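Long-range contacts in listeriolysin O (Listeria monocytogenes, PDB 4CDB), which lyses host cells by binding cholesterol-containing membranes, changing conformation and inserting as an oligomeric pore: residues Ala5-Ser10 against Ser113-Ile118; Ala91-Asn96 against Pro104-Val109; Val109-Leu114 against Lys133-Ser138. One frame throughout, in Å; residues are numbered along the deposited sequence.

The three contacts lie on the same side of the chain's centre, and each is partly buried rather than deep core. Interaction 1 lays the proline-rich N-terminal segment on the start of strand 114-118 with no settled hydrogen bond across it, its polar ties coming from Asn223, Arg230 and Asp112. Interaction 2, the most extensive, is a single bridge from strand 92-94 to the loop 104-109 with apolar side chains around it. Interaction 3 is a meeting of two loops, where two sodium ions bind beside a single weak backbone bond. The chain 104-118 runs through all three contacts, and strands 92-94 and 114-118 belong to one large antiparallel sheet.

Interaction 1. Residues Ala5-Ser10 against Ser113-Ile118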
ATOM      1  N   ALA A   5      12.486  32.501  14.216  1.00 54.14           N
ATOM      2  CA  ALA A   5      13.251  32.906  15.390  1.00 53.47           C
ATOM      3  C   ALA A   5      12.387  32.883  16.649  1.00 54.30           C
ATOM      4  O   ALA A   5      11.179  33.121  16.588  1.00 54.64           O
ATOM      5  CB  ALA A   5      13.853  34.289  15.182  1.00 52.78           C
ATOM      6  N   SER A   6      13.009  32.591  17.787  1.00 56.01           N
ATOM      7  CA  SER A   6      12.302  32.564  19.063  1.00 62.95           C
ATOM      8  C   SER A   6      11.850  33.963  19.475  1.00 60.43           C
ATOM      9  O   SER A   6      12.547  34.947  19.217  1.00 58.19           O
ATOM     10  CB  SER A   6      13.188  31.960  20.156  1.00 67.56           C
ATOM     11  OG  SER A   6      13.567  30.633  19.832  1.00 69.87           O
ATOM     12  N   PRO A   7      10.673  34.056  20.115  1.00 57.63           N
ATOM     13  CA  PRO A   7      10.159  35.328  20.634  1.00 58.27           C
ATOM     14  C   PRO A   7      11.054  35.845  21.754  1.00 65.60           C
ATOM     15  O   PRO A   7      11.843  35.068  22.293  1.00 63.69           O
ATOM     16  CB  PRO A   7       8.789  34.945  21.210  1.00 56.08           C
ATOM     17  CG  PRO A   7       8.430  33.656  20.553  1.00 54.88           C
ATOM     18  CD  PRO A   7       9.726  32.948  20.325  1.00 55.26           C
ATOM     19  N   PRO A   8      10.940  37.139  22.101  1.00 72.56           N
ATOM     20  CA  PRO A   8      11.731  37.665  23.218  1.00 76.51           C
ATOM     21  C   PRO A   8      11.375  36.966  24.525  1.00 79.75           C
ATOM     22  O   PRO A   8      10.227  36.561  24.713  1.00 79.73           O
ATOM     23  CB  PRO A   8      11.321  39.141  23.276  1.00 76.80           C
ATOM     24  CG  PRO A   8      10.001  39.209  22.580  1.00 76.40           C
ATOM     25  CD  PRO A   8      10.078  38.173  21.501  1.00 73.33           C
ATOM     26  N   ALA A   9      12.354  36.823  25.411  1.00 82.34           N
ATOM     27  CA  ALA A   9      12.139  36.146  26.685  1.00 82.61           C
ATOM     28  C   ALA A   9      11.175  36.915  27.590  1.00 83.59           C
ATOM     29  O   ALA A   9      11.243  38.141  27.689  1.00 84.49           O
ATOM     30  CB  ALA A   9      13.471  35.912  27.393  1.00 81.01           C
ATOM     31  N   SER A  10      10.272  36.186  28.241  1.00 82.01           N
ATOM     32  CA  SER A  10       9.312  36.787  29.163  1.00 77.94           C
ATOM     33  C   SER A  10       9.990  37.166  30.477  1.00 72.76           C
ATOM     34  O   SER A  10      10.894  36.463  30.933  1.00 69.93           O
ATOM     35  CB  SER A  10       8.156  35.820  29.430  1.00 76.22           C
ATOM     36  OG  SER A  10       7.520  35.445  28.222  1.00 78.35           O
ATOM     37  N   SER A 113       5.661  31.676  25.366  1.00 36.84           N
ATOM     38  CA  SER A 113       5.417  32.126  23.999  1.00 41.91           C
ATOM     39  C   SER A 113       6.172  31.298  22.963  1.00 40.52           C
ATOM     40  O   SER A 113       7.178  30.659  23.277  1.00 40.31           O
ATOM     41  CB  SER A 113       5.786  33.604  23.848  1.00 40.08           C
ATOM     42  OG  SER A 113       7.169  33.802  24.086  1.00 45.95           O
ATOM     43  N   LEU A 114       5.670  31.311  21.732  1.00 40.85           N
ATOM     44  CA  LEU A 114       6.364  30.703  20.599  1.00 41.35           C
ATOM     45  C   LEU A 114       6.079  31.469  19.310  1.00 37.83           C
ATOM     46  O   LEU A 114       5.129  32.252  19.241  1.00 40.54           O
ATOM     47  CB  LEU A 114       6.001  29.218  20.445  1.00 43.17           C
ATOM     48  CG  LEU A 114       4.541  28.751  20.413  1.00 46.09           C
ATOM     49  CD1 LEU A 114       3.818  29.142  19.128  1.00 47.85           C
ATOM     50  CD2 LEU A 114       4.481  27.244  20.609  1.00 47.15           C
ATOM     51  N   THR A 115       6.905  31.245  18.292  1.00 33.23           N
ATOM     52  CA  THR A 115       6.678  31.866  16.993  1.00 39.39           C
ATOM     53  C   THR A 115       6.250  30.816  15.977  1.00 38.36           C
ATOM     54  O   THR A 115       6.935  29.808  15.788  1.00 38.87           O
ATOM     55  CB  THR A 115       7.934  32.593  16.469  1.00 39.00           C
ATOM     56  OG1 THR A 115       8.325  33.607  17.400  1.00 45.50           O
ATOM     57  CG2 THR A 115       7.654  33.241  15.119  1.00 39.52           C
ATOM     58  N   LEU A 116       5.111  31.054  15.336  1.00 37.70           N
ATOM     59  CA  LEU A 116       4.633  30.182  14.267  1.00 34.35           C
ATOM     60  C   LEU A 116       5.008  30.761  12.910  1.00 37.86           C
ATOM     61  O   LEU A 116       5.021  31.980  12.724  1.00 39.16           O
ATOM     62  CB  LEU A 116       3.117  30.006  14.349  1.00 28.40           C
ATOM     63  CG  LEU A 116       2.595  29.227  15.555  1.00 35.24           C
ATOM     64  CD1 LEU A 116       1.077  29.161  15.524  1.00 38.71           C
ATOM     65  CD2 LEU A 116       3.199  27.828  15.597  1.00 33.50           C
ATOM     66  N   SER A 117       5.318  29.881  11.965  1.00 37.13           N
ATOM     67  CA  SER A 117       5.658  30.293  10.610  1.00 35.61           C
ATOM     68  C   SER A 117       4.980  29.393   9.580  1.00 35.39           C
ATOM     69  O   SER A 117       4.862  28.183   9.787  1.00 33.31           O
ATOM     70  CB  SER A 117       7.174  30.281  10.411  1.00 43.71           C
ATOM     71  OG  SER A 117       7.513  30.517   9.059  1.00 54.65           O
ATOM     72  N   ILE A 118       4.532  29.988   8.478  1.00 33.14           N
ATOM     73  CA  ILE A 118       3.822  29.249   7.437  1.00 33.96           C
ATOM     74  C   ILE A 118       4.604  29.300   6.124  1.00 40.85           C
ATOM     75  O   ILE A 118       5.303  30.279   5.852  1.00 46.08           O
ATOM     76  CB  ILE A 118       2.383  29.794   7.249  1.00 40.54           C
ATOM     77  CG1 ILE A 118       1.503  28.785   6.504  1.00 41.58           C
ATOM     78  CG2 ILE A 118       2.391  31.154   6.545  1.00 34.14           C
ATOM     79  CD1 ILE A 118       0.022  29.101   6.581  1.00 32.95           C
TER
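In Thr115 the first torsion (chi1 -59°) sets OG1 beside the backbone N, facing Ala5 and Pro7, while in Ser113 OG sits between the backbone N and the carbonyl carbon (chi1 63°), facing Pro7 CB and CG. Thr115 OG1 lies 3.0 Å from Ala5 O, but the hydroxyl's single proton has another acceptor within reach. The same oxygen also meets the pyrrolidine, with Pro7 CG 3.2 Å from Thr115 OG1. Pro7 carries most of the contact. Its CG reaches the strand backbone, 3.4 Å from Leu114 C, and its CB comes within 3.5 Å of Ser113 OG; the Pro7 ring and the Thr115 side chain lie alongside, pointing opposite ways. A proline suits this place because its compact ring presents an apolar surface and its backbone N needs no hydrogen-bond acceptor.

Residues Ala5-Ser10 all have the backbone torsions of a left-handed polyproline II helix, an extended form natural to this sequence of alanine, serine and proline. The segment runs nearly antiparallel to the start of strand 114-118 without bridging to it. Thr115 and Ser113 turn toward the proline-rich segment, whereas Leu114 turns away from it, and Leu116 packs on Val140 and Ala143 of helix 137-152.

Side chains from elsewhere supply the firmer polar links. The amide of Asn223 gives ND2 to Ser6 OG and OD1 to Thr115 N, so one amide ties the N-terminal segment to the strand, and Arg230 NH2 likewise bonds to Ser113 OG and Pro7 O. At the other end Ser10 OG bonds to Asp112 OD1, just ahead of the strand; serine supplies a hydroxyl on a short arm.

Interaction 2. Residues Ala91-Asn96 against Pro104-Val109; sequences ALVKAN and PDVLPV
Leu107 N donates to Leu92 O (2.9 Å) and Lys94 N to Asp105 O (3.0 Å), with N-H...O angles of 149° and 160°. Between them Val93 and Val106 form a single antiparallel bridge, a non-hydrogen-bonded pair with CA atoms 4.3 Å apart, and Val93 CA makes a C-H...O contact with Asp105 O. Beyond the bridge a water links Leu92 N to Leu107 O.

Apolar branches pack around this backbone. Val93 CG1 meets Val106 CG2 at 3.9 Å, and Leu92 CD1 touches Val109 CG2 at the same distance, those two side chains crossing at about a right angle. With CG beside the backbone N (chi1 -66°), Lys94 brings CG 3.7 Å from Leu107 CD2, and the extended chain beyond puts CE near the same methyl. The lysine and leucine side chains also cross at about a right angle, while NZ bonds to Leu244 O. Beta-branched valine suits the extended bridge.

Strand 92-94 is held on its other edge by strand 252-260, through backbone bonds between Val93 and Ala253. Asn96 caps helix 97-100 through OD1 to Glu98 N, and the returning loop packs Pro104 against Leu99 of that helix.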
ATOM      1  N   ALA A  91       2.594  21.967  20.369  1.00 30.47           N
ATOM      2  CA  ALA A  91       2.050  21.136  21.439  1.00 30.69           C
ATOM      3  C   ALA A  91       3.129  20.293  22.116  1.00 33.44           C
ATOM      4  O   ALA A  91       3.997  19.725  21.454  1.00 31.58           O
ATOM      5  CB  ALA A  91       0.942  20.247  20.907  1.00 26.09           C
ATOM      6  N   LEU A  92       3.062  20.216  23.441  1.00 32.15           N
ATOM      7  CA  LEU A  92       4.014  19.429  24.217  1.00 31.57           C
ATOM      8  C   LEU A  92       3.478  18.023  24.455  1.00 31.42           C
ATOM      9  O   LEU A  92       2.363  17.852  24.950  1.00 35.30           O
ATOM     10  CB  LEU A  92       4.296  20.106  25.560  1.00 33.51           C
ATOM     11  CG  LEU A  92       4.918  21.501  25.517  1.00 38.89           C
ATOM     12  CD1 LEU A  92       5.196  22.007  26.922  1.00 43.72           C
ATOM     13  CD2 LEU A  92       6.193  21.466  24.707  1.00 41.25           C
ATOM     14  N   VAL A  93       4.270  17.015  24.102  1.00 29.59           N
ATOM     15  CA  VAL A  93       3.854  15.625  24.271  1.00 31.22           C
ATOM     16  C   VAL A  93       4.964  14.758  24.863  1.00 40.18           C
ATOM     17  O   VAL A  93       6.138  15.131  24.843  1.00 38.75           O
ATOM     18  CB  VAL A  93       3.410  14.998  22.926  1.00 33.52           C
ATOM     19  CG1 VAL A  93       2.160  15.687  22.388  1.00 37.76           C
ATOM     20  CG2 VAL A  93       4.542  15.067  21.918  1.00 32.41           C
ATOM     21  N   LYS A  94       4.578  13.604  25.397  1.00 43.10           N
ATOM     22  CA  LYS A  94       5.539  12.593  25.812  1.00 44.27           C
ATOM     23  C   LYS A  94       5.923  11.743  24.613  1.00 39.06           C
ATOM     24  O   LYS A  94       5.064  11.347  23.824  1.00 36.95           O
ATOM     25  CB  LYS A  94       4.945  11.692  26.892  1.00 46.47           C
ATOM     26  CG  LYS A  94       4.643  12.383  28.203  1.00 49.26           C
ATOM     27  CD  LYS A  94       4.010  11.408  29.181  1.00 55.99           C
ATOM     28  CE  LYS A  94       3.735  12.067  30.521  1.00 57.22           C
ATOM     29  NZ  LYS A  94       3.034  11.147  31.463  1.00 59.08           N
ATOM     30  N   ALA A  95       7.213  11.460  24.477  1.00 37.08           N
ATOM     31  CA  ALA A  95       7.678  10.591  23.406  1.00 36.04           C
ATOM     32  C   ALA A  95       7.687   9.145  23.890  1.00 42.56           C
ATOM     33  O   ALA A  95       8.707   8.653  24.374  1.00 45.93           O
ATOM     34  CB  ALA A  95       9.062  11.003  22.941  1.00 36.23           C
ATOM     35  N   ASN A  96       6.543   8.475  23.767  1.00 41.16           N
ATOM     36  CA  ASN A  96       6.425   7.072  24.153  1.00 41.84           C
ATOM     37  C   ASN A  96       5.570   6.266  23.180  1.00 42.25           C
ATOM     38  O   ASN A  96       5.333   6.693  22.048  1.00 40.03           O
ATOM     39  CB  ASN A  96       5.884   6.948  25.582  1.00 43.70           C
ATOM     40  CG  ASN A  96       4.594   7.722  25.791  1.00 41.51           C
ATOM     41  OD1 ASN A  96       3.830   7.948  24.853  1.00 37.88           O
ATOM     42  ND2 ASN A  96       4.349   8.137  27.029  1.00 35.64           N
ATOM     43  N   PRO A 104      -0.923  10.587  21.126  1.00 36.74           N
ATOM     44  CA  PRO A 104       0.092  10.935  22.125  1.00 40.37           C
ATOM     45  C   PRO A 104      -0.480  11.597  23.378  1.00 45.69           C
ATOM     46  O   PRO A 104      -1.501  12.291  23.322  1.00 41.93           O
ATOM     47  CB  PRO A 104       0.994  11.915  21.373  1.00 34.78           C
ATOM     48  CG  PRO A 104       0.093  12.549  20.365  1.00 30.21           C
ATOM     49  CD  PRO A 104      -0.845  11.453  19.934  1.00 33.61           C
ATOM     50  N   ASP A 105       0.181  11.361  24.507  1.00 49.22           N
ATOM     51  CA  ASP A 105      -0.163  12.036  25.750  1.00 47.11           C
ATOM     52  C   ASP A 105       0.365  13.464  25.699  1.00 44.87           C
ATOM     53  O   ASP A 105       1.555  13.686  25.467  1.00 43.50           O
ATOM     54  CB  ASP A 105       0.439  11.298  26.947  1.00 47.70           C
ATOM     55  CG  ASP A 105      -0.070   9.871  27.070  1.00 56.55           C
ATOM     56  OD1 ASP A 105      -1.293   9.661  26.927  1.00 59.22           O
ATOM     57  OD2 ASP A 105       0.753   8.961  27.305  1.00 58.21           O
ATOM     58  N   VAL A 106      -0.524  14.431  25.903  1.00 46.43           N
ATOM     59  CA  VAL A 106      -0.137  15.837  25.901  1.00 50.71           C
ATOM     60  C   VAL A 106       0.126  16.332  27.318  1.00 52.53           C
ATOM     61  O   VAL A 106      -0.688  16.121  28.217  1.00 58.66           O
ATOM     62  CB  VAL A 106      -1.217  16.717  25.239  1.00 55.50           C
ATOM     63  CG1 VAL A 106      -0.863  18.193  25.368  1.00 54.63           C
ATOM     64  CG2 VAL A 106      -1.378  16.338  23.780  1.00 57.18           C
ATOM     65  N   LEU A 107       1.270  16.982  27.515  1.00 45.99           N
ATOM     66  CA  LEU A 107       1.607  17.552  28.814  1.00 45.78           C
ATOM     67  C   LEU A 107       0.685  18.721  29.150  1.00 45.54           C
ATOM     68  O   LEU A 107       0.708  19.750  28.474  1.00 42.55           O
ATOM     69  CB  LEU A 107       3.063  18.023  28.840  1.00 47.01           C
ATOM     70  CG  LEU A 107       4.138  16.984  28.527  1.00 50.93           C
ATOM     71  CD1 LEU A 107       5.523  17.587  28.689  1.00 50.68           C
ATOM     72  CD2 LEU A 107       3.975  15.772  29.421  1.00 53.76           C
ATOM     73  N   PRO A 108      -0.124  18.567  30.206  1.00 46.47           N
ATOM     74  CA  PRO A 108      -1.080  19.604  30.606  1.00 50.76           C
ATOM     75  C   PRO A 108      -0.445  20.701  31.465  1.00 53.03           C
ATOM     76  O   PRO A 108      -0.925  20.978  32.566  1.00 58.67           O
ATOM     77  CB  PRO A 108      -2.102  18.817  31.423  1.00 51.56           C
ATOM     78  CG  PRO A 108      -1.286  17.736  32.067  1.00 50.34           C
ATOM     79  CD  PRO A 108      -0.205  17.377  31.073  1.00 44.93           C
ATOM     80  N   VAL A 109       0.619  21.320  30.962  1.00 50.94           N
ATOM     81  CA  VAL A 109       1.277  22.410  31.677  1.00 48.58           C
ATOM     82  C   VAL A 109       1.000  23.752  31.014  1.00 45.33           C
ATOM     83  O   VAL A 109       0.680  23.816  29.827  1.00 43.09           O
ATOM     84  CB  VAL A 109       2.806  22.213  31.738  1.00 50.70           C
ATOM     85  CG1 VAL A 109       3.158  21.019  32.603  1.00 58.32           C
ATOM     86  CG2 VAL A 109       3.374  22.052  30.335  1.00 46.88           C
TER
HETATM   87  O   HOH W   1       1.213  21.496  25.755  1.00 77.68           O
HETATM   88  O   HOH W   2       2.850  10.165  24.156  1.00 36.68           O

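Interaction 3. Residues Val109-Leu114 against Lys133-Ser138; sequences VKRDSL and KNATKS. With NA (sodium ion), chain L; NA (sodium ion), chain M.
Asn134 and Arg111 line a sodium site: Asn134 OD1 is the atom bound to the ion, at 2.5 Å, and the backbone N of Arg111 merely lies near it. A second sodium is held by Ala135 O at 2.9 Å, by a water at 3.0 Å and by Tyr88 OH. Arg111 NH1 lies only 3.2 Å from this ion, bringing two cations close together, and NH1 makes a weak bond to the water that also binds the sodium.

The direct polar link is slight. Ala135 N donates a weak hydrogen bond of 3.3 Å to Asp112 O, while Ala135 itself centres an inverse gamma turn closed by Thr136 N to Asn134 O.

Packing centres on Ala135. Bends at chi2 (-64°) and chi3 (-55°) fold the Arg111 chain, and Ala135 CB lies over the centre of one guanidinium face, 4.2 Å above its plane. The same methyl touches Leu114 CD2 at 3.6 Å, so a bare methyl suits a place between the guanidinium and Leu114.

Arg111 NE and NH2 bond to Phe231 O and Gly90 O. The loop 133-136 joins strand 129-132, partner of strand 114-118, to helix 137-152, whose N-terminus Thr136 caps through OG1 to Asn139 N.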
ATOM      1  N   VAL A 109       0.619  21.320  30.962  1.00 50.94           N
ATOM      2  CA  VAL A 109       1.277  22.410  31.677  1.00 48.58           C
ATOM      3  C   VAL A 109       1.000  23.752  31.014  1.00 45.33           C
ATOM      4  O   VAL A 109       0.680  23.816  29.827  1.00 43.09           O
ATOM      5  CB  VAL A 109       2.806  22.213  31.738  1.00 50.70           C
ATOM      6  CG1 VAL A 109       3.158  21.019  32.603  1.00 58.32           C
ATOM      7  CG2 VAL A 109       3.374  22.052  30.335  1.00 46.88           C
ATOM      8  N   LYS A 110       1.127  24.826  31.785  1.00 39.88           N
ATOM      9  CA  LYS A 110       0.993  26.166  31.230  1.00 42.48           C
ATOM     10  C   LYS A 110       2.165  26.476  30.306  1.00 39.94           C
ATOM     11  O   LYS A 110       3.257  25.929  30.464  1.00 33.04           O
ATOM     12  CB  LYS A 110       0.883  27.205  32.342  1.00 46.69           C
ATOM     13  CG  LYS A 110      -0.490  27.250  32.996  1.00 55.15           C
ATOM     14  CD  LYS A 110      -0.373  27.525  34.487  1.00 64.49           C
ATOM     15  CE  LYS A 110      -1.677  28.073  35.057  1.00 67.64           C
ATOM     16  NZ  LYS A 110      -1.563  28.333  36.521  1.00 68.88           N
ATOM     17  N   ARG A 111       1.925  27.356  29.340  1.00 36.33           N
ATOM     18  CA  ARG A 111       2.877  27.585  28.264  1.00 37.39           C
ATOM     19  C   ARG A 111       3.391  29.018  28.245  1.00 38.93           C
ATOM     20  O   ARG A 111       2.715  29.935  28.710  1.00 38.94           O
ATOM     21  CB  ARG A 111       2.221  27.264  26.920  1.00 41.30           C
ATOM     22  CG  ARG A 111       1.691  25.844  26.811  1.00 42.68           C
ATOM     23  CD  ARG A 111       2.825  24.838  26.880  1.00 44.48           C
ATOM     24  NE  ARG A 111       3.835  25.111  25.863  1.00 44.03           N
ATOM     25  CZ  ARG A 111       3.756  24.704  24.600  1.00 39.23           C
ATOM     26  NH1 ARG A 111       2.714  23.995  24.194  1.00 33.46           N
ATOM     27  NH2 ARG A 111       4.721  25.007  23.745  1.00 30.99           N
ATOM     28  N   ASP A 112       4.592  29.202  27.705  1.00 43.32           N
ATOM     29  CA  ASP A 112       5.114  30.537  27.451  1.00 45.64           C
ATOM     30  C   ASP A 112       4.787  30.905  26.004  1.00 42.92           C
ATOM     31  O   ASP A 112       3.760  30.486  25.470  1.00 45.51           O
ATOM     32  CB  ASP A 112       6.622  30.588  27.707  1.00 48.18           C
ATOM     33  CG  ASP A 112       7.115  31.987  28.064  1.00 57.81           C
ATOM     34  OD1 ASP A 112       6.466  32.980  27.670  1.00 56.01           O
ATOM     35  OD2 ASP A 112       8.163  32.088  28.735  1.00 64.12           O
ATOM     36  N   SER A 113       5.661  31.676  25.366  1.00 36.84           N
ATOM     37  CA  SER A 113       5.417  32.126  23.999  1.00 41.91           C
ATOM     38  C   SER A 113       6.172  31.298  22.963  1.00 40.52           C
ATOM     39  O   SER A 113       7.178  30.659  23.277  1.00 40.31           O
ATOM     40  CB  SER A 113       5.786  33.604  23.848  1.00 40.08           C
ATOM     41  OG  SER A 113       7.169  33.802  24.086  1.00 45.95           O
ATOM     42  N   LEU A 114       5.670  31.311  21.732  1.00 40.85           N
ATOM     43  CA  LEU A 114       6.364  30.703  20.599  1.00 41.35           C
ATOM     44  C   LEU A 114       6.079  31.469  19.310  1.00 37.83           C
ATOM     45  O   LEU A 114       5.129  32.252  19.241  1.00 40.54           O
ATOM     46  CB  LEU A 114       6.001  29.218  20.445  1.00 43.17           C
ATOM     47  CG  LEU A 114       4.541  28.751  20.413  1.00 46.09           C
ATOM     48  CD1 LEU A 114       3.818  29.142  19.128  1.00 47.85           C
ATOM     49  CD2 LEU A 114       4.481  27.244  20.609  1.00 47.15           C
ATOM     50  N   LYS A 133       1.493  34.454  22.366  1.00 51.34           N
ATOM     51  CA  LYS A 133       1.898  34.731  23.745  1.00 55.44           C
ATOM     52  C   LYS A 133       1.686  33.543  24.684  1.00 54.48           C
ATOM     53  O   LYS A 133       2.604  33.133  25.396  1.00 55.79           O
ATOM     54  CB  LYS A 133       1.179  35.973  24.278  1.00 62.53           C
ATOM     55  CG  LYS A 133       2.039  37.229  24.287  1.00 68.75           C
ATOM     56  CD  LYS A 133       2.807  37.385  22.982  1.00 73.94           C
ATOM     57  CE  LYS A 133       3.682  38.627  22.993  1.00 79.31           C
ATOM     58  NZ  LYS A 133       2.869  39.873  23.011  1.00 81.60           N
ATOM     59  N   ASN A 134       0.475  33.000  24.689  1.00 51.94           N
ATOM     60  CA  ASN A 134       0.175  31.803  25.464  1.00 53.72           C
ATOM     61  C   ASN A 134      -0.220  30.651  24.548  1.00 48.60           C
ATOM     62  O   ASN A 134      -1.348  30.589  24.062  1.00 48.60           O
ATOM     63  CB  ASN A 134      -0.929  32.076  26.485  1.00 60.34           C
ATOM     64  CG  ASN A 134      -1.171  30.897  27.410  1.00 67.91           C
ATOM     65  OD1 ASN A 134      -0.305  30.037  27.576  1.00 68.12           O
ATOM     66  ND2 ASN A 134      -2.351  30.854  28.018  1.00 72.49           N
ATOM     67  N   ALA A 135       0.717  29.734  24.329  1.00 46.09           N
ATOM     68  CA  ALA A 135       0.552  28.687  23.325  1.00 46.73           C
ATOM     69  C   ALA A 135      -0.408  27.566  23.725  1.00 47.72           C
ATOM     70  O   ALA A 135      -0.008  26.407  23.833  1.00 52.36           O
ATOM     71  CB  ALA A 135       1.908  28.109  22.949  1.00 45.69           C
ATOM     72  N   THR A 136      -1.675  27.910  23.936  1.00 44.24           N
ATOM     73  CA  THR A 136      -2.705  26.898  24.137  1.00 44.31           C
ATOM     74  C   THR A 136      -3.195  26.405  22.780  1.00 40.44           C
ATOM     75  O   THR A 136      -2.820  26.959  21.745  1.00 39.91           O
ATOM     76  CB  THR A 136      -3.902  27.452  24.930  1.00 47.31           C
ATOM     77  OG1 THR A 136      -4.453  28.580  24.238  1.00 47.94           O
ATOM     78  CG2 THR A 136      -3.471  27.877  26.327  1.00 48.51           C
ATOM     79  N   LYS A 137      -4.025  25.367  22.784  1.00 39.78           N
ATOM     80  CA  LYS A 137      -4.589  24.843  21.544  1.00 43.11           C
ATOM     81  C   LYS A 137      -5.425  25.901  20.827  1.00 44.65           C
ATOM     82  O   LYS A 137      -5.308  26.079  19.615  1.00 41.69           O
ATOM     83  CB  LYS A 137      -5.442  23.603  21.818  1.00 37.54           C
ATOM     84  CG  LYS A 137      -6.062  22.991  20.567  1.00 39.26           C
ATOM     85  CD  LYS A 137      -7.254  22.107  20.910  1.00 46.11           C
ATOM     86  CE  LYS A 137      -6.878  21.024  21.908  1.00 54.58           C
ATOM     87  NZ  LYS A 137      -8.057  20.211  22.320  1.00 62.48           N
ATOM     88  N   SER A 138      -6.263  26.600  21.586  1.00 42.45           N
ATOM     89  CA  SER A 138      -7.140  27.624  21.025  1.00 46.09           C
ATOM     90  C   SER A 138      -6.350  28.783  20.428  1.00 45.68           C
ATOM     91  O   SER A 138      -6.650  29.250  19.333  1.00 44.40           O
ATOM     92  CB  SER A 138      -8.103  28.148  22.095  1.00 49.62           C
ATOM     93  OG  SER A 138      -8.906  27.102  22.614  1.00 57.34           O
TER
HETATM   94 NA    NA L1537      -0.687  28.058  29.076  1.00 58.85          NA
HETATM   95 NA    NA M1538      -0.469  23.674  24.651  1.00 79.48          NA
HETATM   96  O   HOH W   1       1.213  21.496  25.755  1.00 77.68           O